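Local coordinates for protein nucleotidyl transferase (Methanothermobacter thermautotrophicus, PDB 6PLJ) that probably acts as a MobA-like nucleotidyltransferase and may take part in building the pseudomurein cell wall of this archaeon, at residues E77-V81 with R116-G122; T152-R158 with I170-A176; L180-Y184 with M198-V204. One frame throughout, in Å; residues are numbered along the deposited sequence.

The three contacts follow one another along the chain without overlap. Interactions 1 and 2 draw on different parts of one mixed sheet, with centres about 17 Å apart: the first sets helix 110-120 against strand 77-82, the second pairs strands 152-157 and 174-177. Interaction 3 joins helices 178-184 and 192-201; its centre and that of interaction 2 are about 13 Å apart, and V153 packs on L180, M199 and V204 where the two meet; strand 174-177 runs directly into helix 178-184. R182 also packs on V118 and R119 of interaction 1. The MobA-like domain is thus knit together from sheet to flanking helices.

Interaction 1: residues E77-V81 with R116-G122; sequences ECIVV and RGVRAAG
V81 and I79 lay their methyl groups on the backbone of G117, and this apolar contact seats the end of helix 110-120 on strand 77-82. The V81 methyl CG2, anti to V81's carbonyl carbon and beside its backbone N, presses within 3.5 Å of G117 CA, tighter than usual for two carbons. Glycine suits the spot because a beta carbon there would lie only 2.9 Å from V81 CG2. I79 reaches the same glycine with its CG2, 3.8 Å from G117 CA, and turns its other branch along the helix, where CG1 stands 4.3 Å from A120 CB; alanine is small enough to let the chains draw close. The short axes come within 8.2 Å and run at 146°, so helix and strand are roughly antiparallel. Helix 110-120 belongs to the crossover that links strand 99-102 to the parallel strand 125-130, and V101 shares in the packing on I79, V81 and A120.

The polar contact lies at the other end. E77 sends an extended chain past the helix terminus, and its OE2 accepts a hydrogen bond from the amide of G122, with G122 N 2.8 Å away and met nearly in line with the C-O bond. S26 OG hydrogen-bonds to this same oxygen. The two bonds at OE2 are consistent with an ionised carboxylate, which ties the chain leaving the helix to E77 and, through S26, to strand 25-31.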
ATOM      1  N   GLU A  77      -0.360  14.644  -3.878  1.00 10.25           N
ATOM      2  CA  GLU A  77       0.936  14.160  -4.350  1.00 10.31           C
ATOM      3  C   GLU A  77       1.044  12.693  -4.022  1.00 10.26           C
ATOM      4  O   GLU A  77       0.327  12.210  -3.146  1.00  9.82           O
ATOM      5  CB  GLU A  77       2.104  14.902  -3.698  1.00 10.61           C
ATOM      6  CG  GLU A  77       2.243  14.606  -2.203  1.00 10.51           C
ATOM      7  CD  GLU A  77       3.374  15.335  -1.526  1.00 10.91           C
ATOM      8  OE1 GLU A  77       4.234  15.903  -2.234  1.00 11.07           O
ATOM      9  OE2 GLU A  77       3.403  15.324  -0.280  1.00 10.63           O
ATOM     10  N   CYS A  78       1.934  11.998  -4.725  1.00 10.33           N
ATOM     11  CA  CYS A  78       2.210  10.597  -4.461  1.00 10.82           C
ATOM     12  C   CYS A  78       3.713  10.388  -4.325  1.00 10.68           C
ATOM     13  O   CYS A  78       4.474  10.644  -5.268  1.00 10.82           O
ATOM     14  CB  CYS A  78       1.657   9.733  -5.583  1.00 11.16           C
ATOM     15  SG  CYS A  78       1.861   7.961  -5.264  1.00 12.31           S
ATOM     16  N   ILE A  79       4.113   9.955  -3.133  1.00 10.61           N
ATOM     17  CA  ILE A  79       5.470   9.560  -2.811  1.00 10.78           C
ATOM     18  C   ILE A  79       5.543   8.061  -3.009  1.00 10.31           C
ATOM     19  O   ILE A  79       4.629   7.352  -2.607  1.00 10.73           O
ATOM     20  CB  ILE A  79       5.814   9.907  -1.336  1.00 11.53           C
ATOM     21  CG1 ILE A  79       6.086  11.413  -1.174  1.00 12.80           C
ATOM     22  CG2 ILE A  79       7.072   9.177  -0.869  1.00 11.92           C
ATOM     23  CD1 ILE A  79       4.995  12.342  -1.599  1.00 13.96           C
ATOM     24  N   VAL A  80       6.608   7.579  -3.636  1.00  9.62           N
ATOM     25  CA  VAL A  80       6.816   6.142  -3.754  1.00  9.37           C
ATOM     26  C   VAL A  80       8.149   5.825  -3.114  1.00  9.52           C
ATOM     27  O   VAL A  80       9.159   6.449  -3.450  1.00  9.91           O
ATOM     28  CB  VAL A  80       6.819   5.660  -5.207  1.00  9.63           C
ATOM     29  CG1 VAL A  80       7.046   4.162  -5.252  1.00  9.64           C
ATOM     30  CG2 VAL A  80       5.519   6.023  -5.905  1.00  9.38           C
ATOM     31  N   VAL A  81       8.140   4.864  -2.193  1.00  9.22           N
ATOM     32  CA  VAL A  81       9.343   4.462  -1.482  1.00  9.16           C
ATOM     33  C   VAL A  81       9.871   3.221  -2.153  1.00  9.63           C
ATOM     34  O   VAL A  81       9.156   2.222  -2.245  1.00  9.83           O
ATOM     35  CB  VAL A  81       9.062   4.198   0.000  1.00  9.20           C
ATOM     36  CG1 VAL A  81      10.356   3.890   0.740  1.00  9.15           C
ATOM     37  CG2 VAL A  81       8.382   5.411   0.625  1.00  9.12           C
ATOM     38  N   ARG A 116       9.777   6.479   5.976  1.00 11.12           N
ATOM     39  CA  ARG A 116      10.626   7.250   5.038  1.00 11.93           C
ATOM     40  C   ARG A 116       9.738   8.067   4.082  1.00 11.13           C
ATOM     41  O   ARG A 116      10.086   9.125   3.752  1.00 11.22           O
ATOM     42  CB  ARG A 116      11.508   6.285   4.246  1.00 13.91           C
ATOM     43  CG  ARG A 116      12.360   6.992   3.215  1.00 15.97           C
ATOM     44  CD  ARG A 116      13.514   7.718   3.853  1.00 18.70           C
ATOM     45  NE  ARG A 116      14.669   7.787   2.968  0.70 21.29           N
ATOM     46  CZ  ARG A 116      14.992   8.776   2.149  0.70 23.02           C
ATOM     47  NH1 ARG A 116      14.271   9.876   2.074  0.70 24.22           N
ATOM     48  NH2 ARG A 116      16.079   8.665   1.405  0.70 25.46           N
ATOM     49  N   GLY A 117       8.675   7.461   3.598  1.00 10.62           N
ATOM     50  CA  GLY A 117       7.727   8.135   2.717  1.00 10.62           C
ATOM     51  C   GLY A 117       7.001   9.276   3.399  1.00 10.64           C
ATOM     52  O   GLY A 117       6.850  10.373   2.825  1.00 10.27           O
ATOM     53  N   VAL A 118       6.544   9.029   4.629  1.00 10.37           N
ATOM     54  CA  VAL A 118       5.855  10.070   5.395  1.00 10.70           C
ATOM     55  C   VAL A 118       6.814  11.237   5.637  1.00 11.58           C
ATOM     56  O   VAL A 118       6.405  12.394   5.526  1.00 11.21           O
ATOM     57  CB  VAL A 118       5.252   9.519   6.712  1.00 10.62           C
ATOM     58  CG1 VAL A 118       4.632  10.630   7.531  1.00 11.01           C
ATOM     59  CG2 VAL A 118       4.192   8.479   6.432  1.00 10.54           C
ATOM     60  N   ARG A 119       8.085  10.948   5.917  1.00 11.92           N
ATOM     61  CA  ARG A 119       9.102  12.005   6.051  1.00 13.08           C
ATOM     62  C   ARG A 119       9.239  12.912   4.823  1.00 13.00           C
ATOM     63  O   ARG A 119       9.515  14.108   4.955  1.00 13.70           O
ATOM     64  CB  ARG A 119      10.471  11.392   6.402  1.00 14.83           C
ATOM     65  CG  ARG A 119      10.635  11.018   7.859  1.00 17.66           C
ATOM     66  CD  ARG A 119      12.019  10.445   8.139  1.00 19.22           C
ATOM     67  NE  ARG A 119      13.088  11.330   7.673  0.70 20.52           N
ATOM     68  CZ  ARG A 119      14.093  11.007   6.852  0.70 23.38           C
ATOM     69  NH1 ARG A 119      14.253   9.765   6.372  0.70 23.60           N
ATOM     70  NH2 ARG A 119      14.981  11.948   6.514  0.70 23.37           N
ATOM     71  N   ALA A 120       9.027  12.353   3.640  1.00 11.78           N
ATOM     72  CA  ALA A 120       9.094  13.071   2.386  1.00 12.08           C
ATOM     73  C   ALA A 120       7.782  13.750   2.009  1.00 11.98           C
ATOM     74  O   ALA A 120       7.756  14.495   1.045  1.00 13.76           O
ATOM     75  CB  ALA A 120       9.499  12.124   1.266  1.00 12.16           C
ATOM     76  N   ALA A 121       6.697  13.465   2.721  1.00 11.45           N
ATOM     77  CA  ALA A 121       5.366  13.940   2.331  1.00 11.37           C
ATOM     78  C   ALA A 121       5.091  15.305   2.915  1.00 11.57           C
ATOM     79  O   ALA A 121       5.422  15.580   4.065  1.00 11.99           O
ATOM     80  CB  ALA A 121       4.304  12.966   2.813  1.00 11.31           C
ATOM     81  N   GLY A 122       4.459  16.165   2.134  1.00 11.61           N
ATOM     82  CA  GLY A 122       4.025  17.472   2.636  1.00 12.26           C
ATOM     83  C   GLY A 122       2.710  17.509   3.395  1.00 12.83           C
ATOM     84  O   GLY A 122       2.449  18.486   4.118  1.00 14.23           O
TER

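Interaction 2: residues T152-R158 with I170-A176; sequences TVSILAR and IGMPLAA. With EDO (1,2-ethanediol), chain B.
S154 and A175 face each other as a hydrogen-bonded pair of antiparallel strands. S154 N gives its hydrogen to A175 O over 2.9 Å, lying in the carbonyl plane with a nearly straight 170° at the hydrogen, and A175 N returns the bond to S154 O at 2.8 Å, tilted from that carbonyl's plane. The small A175 fits its CB beside the S154 hydroxyl, which, in the conformer described, bonds to I144 O. The next pair, I155 and L174, is non-hydrogen-bonded; beyond it L156 N reaches P173 O at 3.1 Å, almost head-on to the carbonyl. Past this bond the direct main-chain bonds give way to a water that donates to L156 O and M172 O and accepts from G171 N; Q133 NE2 also holds M172 O. M172 N binds O1 of an ethanediol, probably from the crystallisation liquor, at 3.0 Å.

On the I155 and L174 face, covered by L196 of helix 192-201, I155 swings CG1 anti to its backbone N (chi1 -169°), which carries CD1 out to I170 CD1, 3.8 Å away, the two side chains crossing at about a right angle. I155 CD1 also lies 3.4 Å from G171 O, a buried carbonyl without a partner in the model. Toward helix 138-147, L156 CD2 meets P173 CD at 3.7 Å; the cis peptide before P173 turns the chain into the strand, and T140, L141 and I144 pack on this pair.

Main-chain bonds thus set the register, and I155, I170, L156 and P173 bury apolar surface against each other.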
ATOM      1  N   THR A 152      -8.055   9.917  13.771  1.00 21.04           N
ATOM      2  CA  THR A 152      -8.749   8.732  13.260  1.00 20.01           C
ATOM      3  C   THR A 152      -7.953   8.109  12.143  1.00 18.01           C
ATOM      4  O   THR A 152      -7.523   8.803  11.210  1.00 17.36           O
ATOM      5  CB  THR A 152     -10.142   9.099  12.732  1.00 21.10           C
ATOM      6  OG1 THR A 152     -10.867   9.757  13.776  1.00 24.43           O
ATOM      7  CG2 THR A 152     -10.916   7.864  12.290  1.00 21.76           C
ATOM      8  N   VAL A 153      -7.766   6.801  12.255  1.00 15.79           N
ATOM      9  CA  VAL A 153      -7.133   6.008  11.213  1.00 14.61           C
ATOM     10  C   VAL A 153      -8.255   5.319  10.468  1.00 14.10           C
ATOM     11  O   VAL A 153      -9.190   4.778  11.087  1.00 15.04           O
ATOM     12  CB  VAL A 153      -6.143   4.985  11.794  1.00 14.28           C
ATOM     13  CG1 VAL A 153      -5.503   4.157  10.685  1.00 14.18           C
ATOM     14  CG2 VAL A 153      -5.057   5.684  12.615  1.00 14.87           C
ATOM     15  N   SER A 154      -8.196   5.365   9.143  0.50 12.97           N
ATOM     16  CA  SER A 154      -9.167   4.690   8.301  0.50 12.66           C
ATOM     17  C   SER A 154      -8.419   3.619   7.541  0.50 12.41           C
ATOM     18  O   SER A 154      -7.235   3.758   7.265  0.50 11.86           O
ATOM     19  CB  SER A 154      -9.824   5.677   7.349  0.50 12.68           C
ATOM     20  OG  SER A 154      -8.848   6.258   6.512  0.50 12.94           O
ATOM     21  N   ILE A 155      -9.102   2.532   7.227  1.00 12.30           N
ATOM     22  CA  ILE A 155      -8.428   1.360   6.671  1.00 12.44           C
ATOM     23  C   ILE A 155      -9.377   0.526   5.844  1.00 12.24           C
ATOM     24  O   ILE A 155     -10.586   0.532   6.095  1.00 12.50           O
ATOM     25  CB  ILE A 155      -7.831   0.529   7.830  1.00 12.90           C
ATOM     26  CG1 ILE A 155      -6.895  -0.566   7.313  1.00 12.90           C
ATOM     27  CG2 ILE A 155      -8.931  -0.034   8.741  1.00 13.52           C
ATOM     28  CD1 ILE A 155      -5.991  -1.084   8.397  1.00 13.13           C
ATOM     29  N   LEU A 156      -8.824  -0.172   4.850  1.00 11.39           N
ATOM     30  CA  LEU A 156      -9.615  -1.118   4.065  1.00 11.10           C
ATOM     31  C   LEU A 156      -9.993  -2.291   4.965  1.00 11.38           C
ATOM     32  O   LEU A 156      -9.140  -2.983   5.491  1.00 11.00           O
ATOM     33  CB  LEU A 156      -8.835  -1.603   2.842  1.00 10.78           C
ATOM     34  CG  LEU A 156      -9.594  -2.517   1.869  1.00 10.74           C
ATOM     35  CD1 LEU A 156     -10.773  -1.780   1.269  1.00 10.99           C
ATOM     36  CD2 LEU A 156      -8.661  -3.037   0.779  1.00 10.62           C
ATOM     37  N   ALA A 157     -11.294  -2.483   5.134  1.00 11.67           N
ATOM     38  CA  ALA A 157     -11.828  -3.483   6.052  1.00 12.19           C
ATOM     39  C   ALA A 157     -11.908  -4.832   5.354  1.00 12.58           C
ATOM     40  O   ALA A 157     -11.995  -4.920   4.127  1.00 12.57           O
ATOM     41  CB  ALA A 157     -13.208  -3.062   6.522  1.00 11.92           C
ATOM     42  N   ARG A 158     -11.876  -5.880   6.161  1.00 13.31           N
ATOM     43  CA  ARG A 158     -12.037  -7.249   5.679  1.00 14.35           C
ATOM     44  C   ARG A 158     -13.517  -7.555   5.442  1.00 14.77           C
ATOM     45  O   ARG A 158     -13.852  -8.413   4.626  1.00 15.01           O
ATOM     46  CB  ARG A 158     -11.402  -8.210   6.691  1.00 14.15           C
ATOM     47  CG  ARG A 158     -11.488  -9.685   6.382  1.00 14.51           C
ATOM     48  CD  ARG A 158     -10.821 -10.068   5.069  1.00 14.29           C
ATOM     49  NE  ARG A 158      -9.383  -9.782   5.013  1.00 14.13           N
ATOM     50  CZ  ARG A 158      -8.565 -10.216   4.042  1.00 14.26           C
ATOM     51  NH1 ARG A 158      -9.032 -10.942   3.022  1.00 15.19           N
ATOM     52  NH2 ARG A 158      -7.275  -9.916   4.070  1.00 14.70           N
ATOM     53  N   ILE A 170      -6.588  -7.294   8.289  1.00 13.41           N
ATOM     54  CA  ILE A 170      -6.414  -5.979   7.673  1.00 13.15           C
ATOM     55  C   ILE A 170      -4.982  -5.460   7.795  1.00 12.97           C
ATOM     56  O   ILE A 170      -4.179  -5.965   8.580  1.00 13.07           O
ATOM     57  CB  ILE A 170      -7.421  -4.938   8.202  1.00 13.73           C
ATOM     58  CG1 ILE A 170      -7.222  -4.665   9.697  1.00 14.00           C
ATOM     59  CG2 ILE A 170      -8.842  -5.381   7.885  1.00 13.58           C
ATOM     60  CD1 ILE A 170      -8.176  -3.630  10.255  1.00 14.61           C
ATOM     61  N   GLY A 171      -4.667  -4.452   6.991  1.00 12.76           N
ATOM     62  CA  GLY A 171      -3.331  -3.897   6.999  1.00 12.85           C
ATOM     63  C   GLY A 171      -3.228  -2.653   6.184  1.00 13.57           C
ATOM     64  O   GLY A 171      -3.016  -1.572   6.734  1.00 14.67           O
ATOM     65  N   MET A 172      -3.381  -2.824   4.870  0.50 13.34           N
ATOM     66  CA  MET A 172      -3.302  -1.744   3.892  0.50 12.95           C
ATOM     67  C   MET A 172      -4.438  -1.848   2.886  0.50 12.11           C
ATOM     68  O   MET A 172      -5.063  -2.902   2.739  0.50 11.59           O
ATOM     69  CB  MET A 172      -1.988  -1.831   3.123  0.50 13.59           C
ATOM     70  CG  MET A 172      -0.757  -1.852   3.993  0.50 14.05           C
ATOM     71  SD  MET A 172      -0.512  -0.202   4.642  0.50 14.66           S
ATOM     72  CE  MET A 172       0.537   0.439   3.350  0.50 13.13           C
ATOM     73  N   PRO A 173      -4.737  -0.752   2.186  1.00 11.04           N
ATOM     74  CA  PRO A 173      -4.303   0.636   2.403  1.00 10.77           C
ATOM     75  C   PRO A 173      -4.962   1.225   3.651  1.00  9.98           C
ATOM     76  O   PRO A 173      -5.993   0.734   4.116  1.00  9.76           O
ATOM     77  CB  PRO A 173      -4.806   1.345   1.160  1.00 10.64           C
ATOM     78  CG  PRO A 173      -5.993   0.566   0.757  1.00 10.93           C
ATOM     79  CD  PRO A 173      -5.649  -0.849   1.034  1.00 10.98           C
ATOM     80  N   LEU A 174      -4.361   2.278   4.181  1.00  9.27           N
ATOM     81  CA  LEU A 174      -4.924   2.990   5.321  1.00  9.55           C
ATOM     82  C   LEU A 174      -4.636   4.456   5.124  1.00  9.68           C
ATOM     83  O   LEU A 174      -3.792   4.832   4.299  1.00  9.64           O
ATOM     84  CB  LEU A 174      -4.345   2.475   6.656  1.00  9.53           C
ATOM     85  CG  LEU A 174      -2.836   2.614   6.878  1.00  9.93           C
ATOM     86  CD1 LEU A 174      -2.425   4.030   7.279  1.00 10.31           C
ATOM     87  CD2 LEU A 174      -2.332   1.614   7.911  1.00 10.38           C
ATOM     88  N   ALA A 175      -5.336   5.293   5.868  1.00  9.57           N
ATOM     89  CA  ALA A 175      -5.025   6.720   5.874  1.00  9.71           C
ATOM     90  C   ALA A 175      -5.060   7.200   7.307  1.00 10.03           C
ATOM     91  O   ALA A 175      -5.845   6.717   8.119  1.00 10.25           O
ATOM     92  CB  ALA A 175      -5.984   7.502   5.008  1.00  9.82           C
ATOM     93  N   ALA A 176      -4.205   8.164   7.614  1.00  9.71           N
ATOM     94  CA  ALA A 176      -4.124   8.687   8.963  1.00  9.99           C
ATOM     95  C   ALA A 176      -3.473  10.047   8.942  1.00 10.33           C
ATOM     96  O   ALA A 176      -2.785  10.404   7.996  1.00 10.11           O
ATOM     97  CB  ALA A 176      -3.315   7.750   9.851  1.00 10.18           C
TER
HETATM   98  C1  EDO B 301      -4.237  -6.215   2.939  1.00 20.94           C
HETATM   99  O1  EDO B 301      -3.212  -5.626   3.769  1.00 20.17           O
HETATM  100  C2  EDO B 301      -5.118  -7.104   3.794  1.00 21.53           C
HETATM  101  O2  EDO B 301      -4.315  -8.183   4.285  1.00 23.38           O
HETATM  102  O   HOH W   1      -6.593  -3.886   4.999  1.00 11.61           O

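Interaction 3: residues L180-Y184 with M198-V204; sequences LLRDY and MMLEDGV
With CG roughly anti to the carbonyl carbon and beside the backbone N (chi1 -84°), the Y184 ring leaves helix 178-184 toward M199, whose chain, with CG likewise beside its backbone N and extended beyond it, lies over one face of that ring. M199 CG sits 3.7 Å above the Y184 ring centroid, a CH-pi contact almost on the ring normal. Its sulfur rides higher over the same face, a Met-aromatic contact at a distance, and M199 CE comes back to lie 3.7 Å from Y184 CB. Methionine suits this place because its unbranched, flexible chain can follow both the ring and its stem.

The phenol donates a short hydrogen bond from Y184 OH to D202 OD2, 2.6 Å, with D202 OD2 at the ring's edge, near its plane, and offering its anti lone pair; the ring and carboxylate planes stand 35° apart. D202 and V204 flank G203, which closes helix 192-201 with a Schellman motif: its positive phi of 88° turns the chain while V204 N bonds back to M199 O and G203 N to L200 O. The turn brings V204 CG2 alongside the phenol, 3.3 Å from Y184 OH. Replacing the tyrosine with a leucine would probably leave the D202 carboxylate without its phenol mate and M199 without a flat face to lie on.

Farther along, L180 and V204 meet tip to tip, L180 CD1 standing 4.1 Å from V204 CG1, while L180 CD2 rests against M199 CE.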
ATOM      1  N   LEU A 180       0.203  11.491  13.696  1.00 10.99           N
ATOM      2  CA  LEU A 180      -0.088  10.194  14.315  1.00 11.01           C
ATOM      3  C   LEU A 180       0.812   9.121  13.714  1.00 10.80           C
ATOM      4  O   LEU A 180       1.371   8.284  14.437  1.00 10.34           O
ATOM      5  CB  LEU A 180      -1.560   9.835  14.144  1.00 11.46           C
ATOM      6  CG  LEU A 180      -1.999   8.506  14.781  1.00 12.03           C
ATOM      7  CD1 LEU A 180      -3.418   8.607  15.309  1.00 12.60           C
ATOM      8  CD2 LEU A 180      -1.864   7.325  13.829  1.00 11.96           C
ATOM      9  N   LEU A 181       0.957   9.112  12.395  1.00 10.43           N
ATOM     10  CA  LEU A 181       1.885   8.146  11.782  1.00 10.58           C
ATOM     11  C   LEU A 181       3.338   8.341  12.218  1.00 10.94           C
ATOM     12  O   LEU A 181       4.073   7.369  12.401  1.00 10.95           O
ATOM     13  CB  LEU A 181       1.780   8.156  10.260  1.00 10.46           C
ATOM     14  CG  LEU A 181       0.456   7.610   9.734  1.00 10.62           C
ATOM     15  CD1 LEU A 181       0.299   7.922   8.256  1.00 11.13           C
ATOM     16  CD2 LEU A 181       0.364   6.110   9.984  1.00 10.91           C
ATOM     17  N   ARG A 182       3.766   9.590  12.375  1.00 11.12           N
ATOM     18  CA  ARG A 182       5.125   9.849  12.830  1.00 12.01           C
ATOM     19  C   ARG A 182       5.343   9.355  14.258  1.00 12.39           C
ATOM     20  O   ARG A 182       6.457   8.999  14.606  1.00 13.29           O
ATOM     21  CB  ARG A 182       5.475  11.338  12.715  1.00 12.46           C
ATOM     22  CG  ARG A 182       5.635  11.854  11.294  1.00 13.31           C
ATOM     23  CD  ARG A 182       6.746  11.170  10.515  1.00 14.03           C
ATOM     24  NE  ARG A 182       8.095  11.394  11.038  1.00 15.10           N
ATOM     25  CZ  ARG A 182       8.961  12.316  10.603  1.00 16.32           C
ATOM     26  NH1 ARG A 182      10.162  12.390  11.154  1.00 17.60           N
ATOM     27  NH2 ARG A 182       8.652  13.160   9.627  1.00 16.82           N
ATOM     28  N   ASP A 183       4.295   9.315  15.073  1.00 12.64           N
ATOM     29  CA  ASP A 183       4.402   8.751  16.434  1.00 12.84           C
ATOM     30  C   ASP A 183       4.343   7.219  16.469  1.00 13.70           C
ATOM     31  O   ASP A 183       5.032   6.604  17.283  1.00 15.42           O
ATOM     32  CB  ASP A 183       3.333   9.350  17.349  1.00 12.88           C
ATOM     33  CG  ASP A 183       3.589  10.827  17.665  1.00 12.63           C
ATOM     34  OD1 ASP A 183       4.742  11.290  17.529  1.00 13.43           O
ATOM     35  OD2 ASP A 183       2.631  11.505  18.074  1.00 12.50           O
ATOM     36  N   TYR A 184       3.544   6.603  15.600  1.00 13.36           N
ATOM     37  CA  TYR A 184       3.391   5.129  15.605  1.00 13.93           C
ATOM     38  C   TYR A 184       4.369   4.377  14.714  1.00 14.22           C
ATOM     39  O   TYR A 184       4.877   3.343  15.127  1.00 14.09           O
ATOM     40  CB  TYR A 184       1.954   4.722  15.258  1.00 14.62           C
ATOM     41  CG  TYR A 184       1.056   4.751  16.453  1.00 15.77           C
ATOM     42  CD1 TYR A 184       1.044   3.686  17.356  1.00 17.36           C
ATOM     43  CD2 TYR A 184       0.232   5.842  16.704  1.00 16.49           C
ATOM     44  CE1 TYR A 184       0.224   3.705  18.477  1.00 18.45           C
ATOM     45  CE2 TYR A 184      -0.598   5.867  17.821  1.00 18.07           C
ATOM     46  CZ  TYR A 184      -0.590   4.803  18.702  1.00 18.96           C
ATOM     47  OH  TYR A 184      -1.407   4.841  19.807  1.00 22.24           O
ATOM     48  N   MET A 198      -1.713  -2.319  18.250  0.50 22.76           N
ATOM     49  CA  MET A 198      -1.166  -1.343  19.206  0.50 24.16           C
ATOM     50  C   MET A 198      -2.038  -0.099  19.303  0.50 23.61           C
ATOM     51  O   MET A 198      -2.394   0.333  20.399  0.50 24.43           O
ATOM     52  CB  MET A 198       0.238  -0.917  18.789  0.50 26.29           C
ATOM     53  CG  MET A 198       1.365  -1.787  19.305  0.50 28.14           C
ATOM     54  SD  MET A 198       2.918  -0.880  19.199  0.50 32.02           S
ATOM     55  CE  MET A 198       2.382   0.730  19.773  0.50 31.16           C
ATOM     56  N   MET A 199      -2.376   0.472  18.146  1.00 21.95           N
ATOM     57  CA  MET A 199      -3.270   1.622  18.071  1.00 21.64           C
ATOM     58  C   MET A 199      -4.618   1.390  18.757  1.00 22.92           C
ATOM     59  O   MET A 199      -5.090   2.238  19.517  1.00 22.18           O
ATOM     60  CB  MET A 199      -3.531   2.017  16.608  1.00 21.47           C
ATOM     61  CG  MET A 199      -2.357   2.675  15.922  1.00 20.71           C
ATOM     62  SD  MET A 199      -2.717   2.925  14.162  1.00 19.76           S
ATOM     63  CE  MET A 199      -1.080   3.415  13.634  1.00 20.24           C
ATOM     64  N   LEU A 200      -5.237   0.245  18.476  1.00 22.34           N
ATOM     65  CA  LEU A 200      -6.505  -0.100  19.118  1.00 23.02           C
ATOM     66  C   LEU A 200      -6.367  -0.202  20.646  1.00 23.64           C
ATOM     67  O   LEU A 200      -7.223   0.317  21.369  1.00 24.56           O
ATOM     68  CB  LEU A 200      -7.059  -1.404  18.543  1.00 22.90           C
ATOM     69  CG  LEU A 200      -7.586  -1.293  17.106  1.00 21.97           C
ATOM     70  CD1 LEU A 200      -7.786  -2.689  16.526  1.00 22.42           C
ATOM     71  CD2 LEU A 200      -8.877  -0.498  17.034  1.00 22.12           C
ATOM     72  N   GLU A 201      -5.294  -0.835  21.114  1.00 25.80           N
ATOM     73  CA  GLU A 201      -4.994  -0.937  22.562  1.00 28.15           C
ATOM     74  C   GLU A 201      -4.847   0.446  23.196  1.00 29.04           C
ATOM     75  O   GLU A 201      -5.318   0.681  24.316  1.00 28.54           O
ATOM     76  CB  GLU A 201      -3.715  -1.737  22.800  1.00 29.58           C
ATOM     77  CG  GLU A 201      -3.842  -3.230  22.524  0.70 31.76           C
ATOM     78  CD  GLU A 201      -2.508  -3.926  22.274  0.70 33.77           C
ATOM     79  OE1 GLU A 201      -1.435  -3.293  22.411  0.70 35.60           O
ATOM     80  OE2 GLU A 201      -2.533  -5.129  21.939  0.70 35.58           O
ATOM     81  N   ASP A 202      -4.211   1.365  22.461  1.00 28.11           N
ATOM     82  CA  ASP A 202      -4.046   2.746  22.904  1.00 27.88           C
ATOM     83  C   ASP A 202      -5.318   3.590  22.809  1.00 26.80           C
ATOM     84  O   ASP A 202      -5.316   4.743  23.232  1.00 28.53           O
ATOM     85  CB  ASP A 202      -2.912   3.433  22.113  1.00 28.32           C
ATOM     86  CG  ASP A 202      -1.542   2.818  22.376  1.00 29.76           C
ATOM     87  OD1 ASP A 202      -1.361   2.102  23.386  1.00 30.88           O
ATOM     88  OD2 ASP A 202      -0.617   3.052  21.570  1.00 28.91           O
ATOM     89  N   GLY A 203      -6.393   3.053  22.232  1.00 26.16           N
ATOM     90  CA  GLY A 203      -7.656   3.768  22.124  1.00 26.06           C
ATOM     91  C   GLY A 203      -7.774   4.625  20.877  1.00 25.48           C
ATOM     92  O   GLY A 203      -8.690   5.435  20.769  1.00 26.04           O
ATOM     93  N   VAL A 204      -6.864   4.424  19.919  1.00 25.04           N
ATOM     94  CA  VAL A 204      -6.917   5.129  18.645  1.00 24.65           C
ATOM     95  C   VAL A 204      -8.151   4.638  17.913  1.00 23.89           C
ATOM     96  O   VAL A 204      -8.385   3.424  17.859  1.00 24.96           O
ATOM     97  CB  VAL A 204      -5.683   4.836  17.764  1.00 24.16           C
ATOM     98  CG1 VAL A 204      -5.829   5.477  16.382  1.00 23.98           C
ATOM     99  CG2 VAL A 204      -4.397   5.287  18.448  1.00 24.24           C
TER